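Local coordinates for protein xylan esterase 1 (Thermoanaerobacterium sp. 'JW/SL YS485', PDB 3FCY) that probably removes acetyl groups from xylan and related acetylated substrates as a carbohydrate esterase of the alpha/beta-hydrolase fold, at residues E48-Y53 / K280-R285. Residues are numbered along the deposited sequence; the frame is centred on the assembly and turned at random.
Sequences EDFDEY and KNLAKR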
ATOM      1  N   GLU A  48       0.673  37.268 -20.686  1.00 39.39           N
ATOM      2  CA  GLU A  48       1.282  38.381 -21.402  1.00 41.28           C
ATOM      3  C   GLU A  48       1.322  39.647 -20.566  1.00 39.57           C
ATOM      4  O   GLU A  48       2.189  40.495 -20.757  1.00 40.58           O
ATOM      5  CB  GLU A  48       0.530  38.649 -22.704  1.00 44.22           C
ATOM      6  CG  GLU A  48       1.109  37.899 -23.884  1.00 49.43           C
ATOM      7  CD  GLU A  48       2.569  38.242 -24.109  1.00 52.97           C
ATOM      8  OE1 GLU A  48       2.867  39.424 -24.391  1.00 54.64           O
ATOM      9  OE2 GLU A  48       3.419  37.333 -23.996  1.00 56.07           O
ATOM     10  N   ASP A  49       0.382  39.772 -19.635  1.00 37.88           N
ATOM     11  CA  ASP A  49       0.317  40.944 -18.769  1.00 36.59           C
ATOM     12  C   ASP A  49       0.865  40.619 -17.381  1.00 34.58           C
ATOM     13  O   ASP A  49       0.510  41.268 -16.396  1.00 34.17           O
ATOM     14  CB  ASP A  49      -1.134  41.425 -18.659  1.00 38.24           C
ATOM     15  CG  ASP A  49      -2.039  40.401 -17.988  1.00 39.15           C
ATOM     16  OD1 ASP A  49      -1.822  39.189 -18.200  1.00 39.76           O
ATOM     17  OD2 ASP A  49      -2.972  40.809 -17.263  1.00 39.12           O
ATOM     18  N   PHE A  50       1.737  39.615 -17.317  1.00 33.15           N
ATOM     19  CA  PHE A  50       2.343  39.183 -16.057  1.00 31.71           C
ATOM     20  C   PHE A  50       2.911  40.360 -15.267  1.00 32.08           C
ATOM     21  O   PHE A  50       2.605  40.538 -14.086  1.00 30.24           O
ATOM     22  CB  PHE A  50       3.465  38.170 -16.324  1.00 30.17           C
ATOM     23  CG  PHE A  50       4.051  37.568 -15.072  1.00 30.41           C
ATOM     24  CD1 PHE A  50       3.421  36.501 -14.436  1.00 30.50           C
ATOM     25  CD2 PHE A  50       5.212  38.088 -14.511  1.00 30.41           C
ATOM     26  CE1 PHE A  50       3.938  35.963 -13.257  1.00 29.39           C
ATOM     27  CE2 PHE A  50       5.740  37.556 -13.327  1.00 29.71           C
ATOM     28  CZ  PHE A  50       5.099  36.494 -12.701  1.00 29.70           C
ATOM     29  N   ASP A  51       3.744  41.162 -15.925  1.00 33.13           N
ATOM     30  CA  ASP A  51       4.364  42.310 -15.276  1.00 33.81           C
ATOM     31  C   ASP A  51       3.342  43.328 -14.797  1.00 32.87           C
ATOM     32  O   ASP A  51       3.428  43.813 -13.669  1.00 33.10           O
ATOM     33  CB  ASP A  51       5.372  42.968 -16.227  1.00 36.76           C
ATOM     34  CG  ASP A  51       6.633  42.137 -16.400  1.00 40.38           C
ATOM     35  OD1 ASP A  51       7.371  42.364 -17.383  1.00 43.63           O
ATOM     36  OD2 ASP A  51       6.891  41.261 -15.545  1.00 41.28           O
ATOM     37  N   GLU A  52       2.373  43.655 -15.646  1.00 33.32           N
ATOM     38  CA  GLU A  52       1.347  44.618 -15.264  1.00 34.61           C
ATOM     39  C   GLU A  52       0.549  44.083 -14.080  1.00 33.12           C
ATOM     40  O   GLU A  52       0.242  44.815 -13.139  1.00 32.80           O
ATOM     41  CB  GLU A  52       0.396  44.891 -16.432  1.00 36.95           C
ATOM     42  CG  GLU A  52       1.067  45.456 -17.673  1.00 43.55           C
ATOM     43  CD  GLU A  52       1.428  44.389 -18.689  1.00 46.27           C
ATOM     44  OE1 GLU A  52       2.261  43.506 -18.375  1.00 47.51           O
ATOM     45  OE2 GLU A  52       0.872  44.437 -19.810  1.00 49.26           O
ATOM     46  N   TYR A  53       0.214  42.798 -14.140  1.00 31.97           N
ATOM     47  CA  TYR A  53      -0.547  42.136 -13.081  1.00 30.30           C
ATOM     48  C   TYR A  53       0.126  42.336 -11.731  1.00 28.00           C
ATOM     49  O   TYR A  53      -0.508  42.763 -10.763  1.00 27.66           O
ATOM     50  CB  TYR A  53      -0.647  40.639 -13.385  1.00 30.55           C
ATOM     51  CG  TYR A  53      -1.287  39.803 -12.296  1.00 30.01           C
ATOM     52  CD1 TYR A  53      -2.675  39.651 -12.225  1.00 29.79           C
ATOM     53  CD2 TYR A  53      -0.502  39.119 -11.368  1.00 29.91           C
ATOM     54  CE1 TYR A  53      -3.263  38.824 -11.257  1.00 31.05           C
ATOM     55  CE2 TYR A  53      -1.079  38.293 -10.395  1.00 29.21           C
ATOM     56  CZ  TYR A  53      -2.455  38.147 -10.349  1.00 29.09           C
ATOM     57  OH  TYR A  53      -3.019  37.303  -9.420  1.00 28.30           O
ATOM     58  N   LYS A 280       8.407  30.294 -11.086  1.00 29.76           N
ATOM     59  CA  LYS A 280       9.431  30.262 -12.120  1.00 30.79           C
ATOM     60  C   LYS A 280       9.297  31.514 -12.986  1.00 30.98           C
ATOM     61  O   LYS A 280      10.249  31.910 -13.656  1.00 31.50           O
ATOM     62  CB  LYS A 280       9.301  29.006 -12.992  1.00 29.66           C
ATOM     63  CG  LYS A 280       8.485  29.205 -14.258  1.00 30.07           C
ATOM     64  CD  LYS A 280       8.428  27.939 -15.089  1.00 28.33           C
ATOM     65  CE  LYS A 280       7.770  28.205 -16.432  1.00 28.78           C
ATOM     66  NZ  LYS A 280       6.456  28.891 -16.281  1.00 27.62           N
ATOM     67  N   ASN A 281       8.116  32.135 -12.971  1.00 29.36           N
ATOM     68  CA  ASN A 281       7.890  33.345 -13.763  1.00 28.85           C
ATOM     69  C   ASN A 281       8.354  34.596 -13.017  1.00 29.87           C
ATOM     70  O   ASN A 281       8.756  35.583 -13.632  1.00 30.63           O
ATOM     71  CB  ASN A 281       6.409  33.497 -14.136  1.00 28.29           C
ATOM     72  CG  ASN A 281       5.938  32.453 -15.144  1.00 28.84           C
ATOM     73  OD1 ASN A 281       6.718  31.955 -15.954  1.00 28.22           O
ATOM     74  ND2 ASN A 281       4.649  32.134 -15.107  1.00 27.16           N
ATOM     75  N   LEU A 282       8.291  34.554 -11.691  1.00 29.32           N
ATOM     76  CA  LEU A 282       8.720  35.678 -10.865  1.00 28.34           C
ATOM     77  C   LEU A 282      10.235  35.648 -10.668  1.00 28.84           C
ATOM     78  O   LEU A 282      10.863  36.676 -10.423  1.00 28.55           O
ATOM     79  CB  LEU A 282       8.042  35.611  -9.490  1.00 27.28           C
ATOM     80  CG  LEU A 282       6.567  35.997  -9.372  1.00 27.29           C
ATOM     81  CD1 LEU A 282       6.048  35.675  -7.973  1.00 27.02           C
ATOM     82  CD2 LEU A 282       6.422  37.486  -9.666  1.00 26.29           C
ATOM     83  N   ALA A 283      10.807  34.454 -10.782  1.00 28.99           N
ATOM     84  CA  ALA A 283      12.233  34.231 -10.582  1.00 29.92           C
ATOM     85  C   ALA A 283      13.181  35.243 -11.222  1.00 31.29           C
ATOM     86  O   ALA A 283      14.216  35.568 -10.643  1.00 30.97           O
ATOM     87  CB  ALA A 283      12.598  32.827 -11.041  1.00 29.57           C
ATOM     88  N   LYS A 284      12.833  35.747 -12.402  1.00 32.85           N
ATOM     89  CA  LYS A 284      13.702  36.696 -13.093  1.00 34.55           C
ATOM     90  C   LYS A 284      13.884  38.027 -12.365  1.00 34.05           C
ATOM     91  O   LYS A 284      14.813  38.774 -12.667  1.00 35.41           O
ATOM     92  CB  LYS A 284      13.179  36.960 -14.509  1.00 35.52           C
ATOM     93  CG  LYS A 284      11.910  37.788 -14.561  1.00 38.35           C
ATOM     94  CD  LYS A 284      11.437  37.976 -15.990  1.00 41.50           C
ATOM     95  CE  LYS A 284      10.165  38.813 -16.041  1.00 44.02           C
ATOM     96  NZ  LYS A 284       9.062  38.190 -15.250  1.00 45.95           N
ATOM     97  N   ARG A 285      13.013  38.316 -11.405  1.00 32.98           N
ATOM     98  CA  ARG A 285      13.082  39.574 -10.661  1.00 31.95           C
ATOM     99  C   ARG A 285      14.015  39.566  -9.462  1.00 31.03           C
ATOM    100  O   ARG A 285      14.413  40.624  -8.972  1.00 31.66           O
ATOM    101  CB  ARG A 285      11.694  39.976 -10.167  1.00 32.55           C
ATOM    102  CG  ARG A 285      10.676  40.175 -11.261  1.00 33.28           C
ATOM    103  CD  ARG A 285       9.401  40.738 -10.679  1.00 34.27           C
ATOM    104  NE  ARG A 285       8.479  41.142 -11.728  1.00 35.06           N
ATOM    105  CZ  ARG A 285       7.557  42.084 -11.583  1.00 32.54           C
ATOM    106  NH1 ARG A 285       7.433  42.720 -10.425  1.00 30.82           N
ATOM    107  NH2 ARG A 285       6.772  42.396 -12.603  1.00 35.59           N
TER
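Phe50, in the first turn of helix 50-62, reaches across to 280-285 with CG anti to its backbone N (chi1 -174°), and the far end of its ring makes the apolar contact. Its CZ lies 3.5 Å from Leu282 CD2 and 3.6 Å from Asn281 CB, both approached obliquely. Leu282 continues the apolar patch onto Ala216 and Ala219 of helix 209-220, while Asn281 ND2 donates a hydrogen bond to the carbonyl of Gly275. The charged contact gathers at one carboxylate oxygen. Arg285, extended from CG to NE, brings NH2 to 3.2 Å from Asp51 OD2 in a nearly straight salt-bridge hydrogen bond (168°); the oxygen lies in the guanidinium plane but is met from above its own carboxylate plane. Lys284 NZ adds a long salt bridge to Asp51 OD2, 3.8 Å away, and donates a 3.1 Å hydrogen bond to Asn281 O, which holds the ammonium end in place. Replacing Arg285 by alanine is likely to leave Asp51 OD2 with the long Lys284 interaction as its remaining salt bridge across this contact, and to strip cover from Trp54 and Ala219. Away from the predicted catalytic triad, this apolar contact bordered by a salt-bridge network joins the start of helix 50-62 to the short helix 279-282 and the 3-10 segment after it, which lead into strand 289-295 of the alpha/beta-hydrolase sheet.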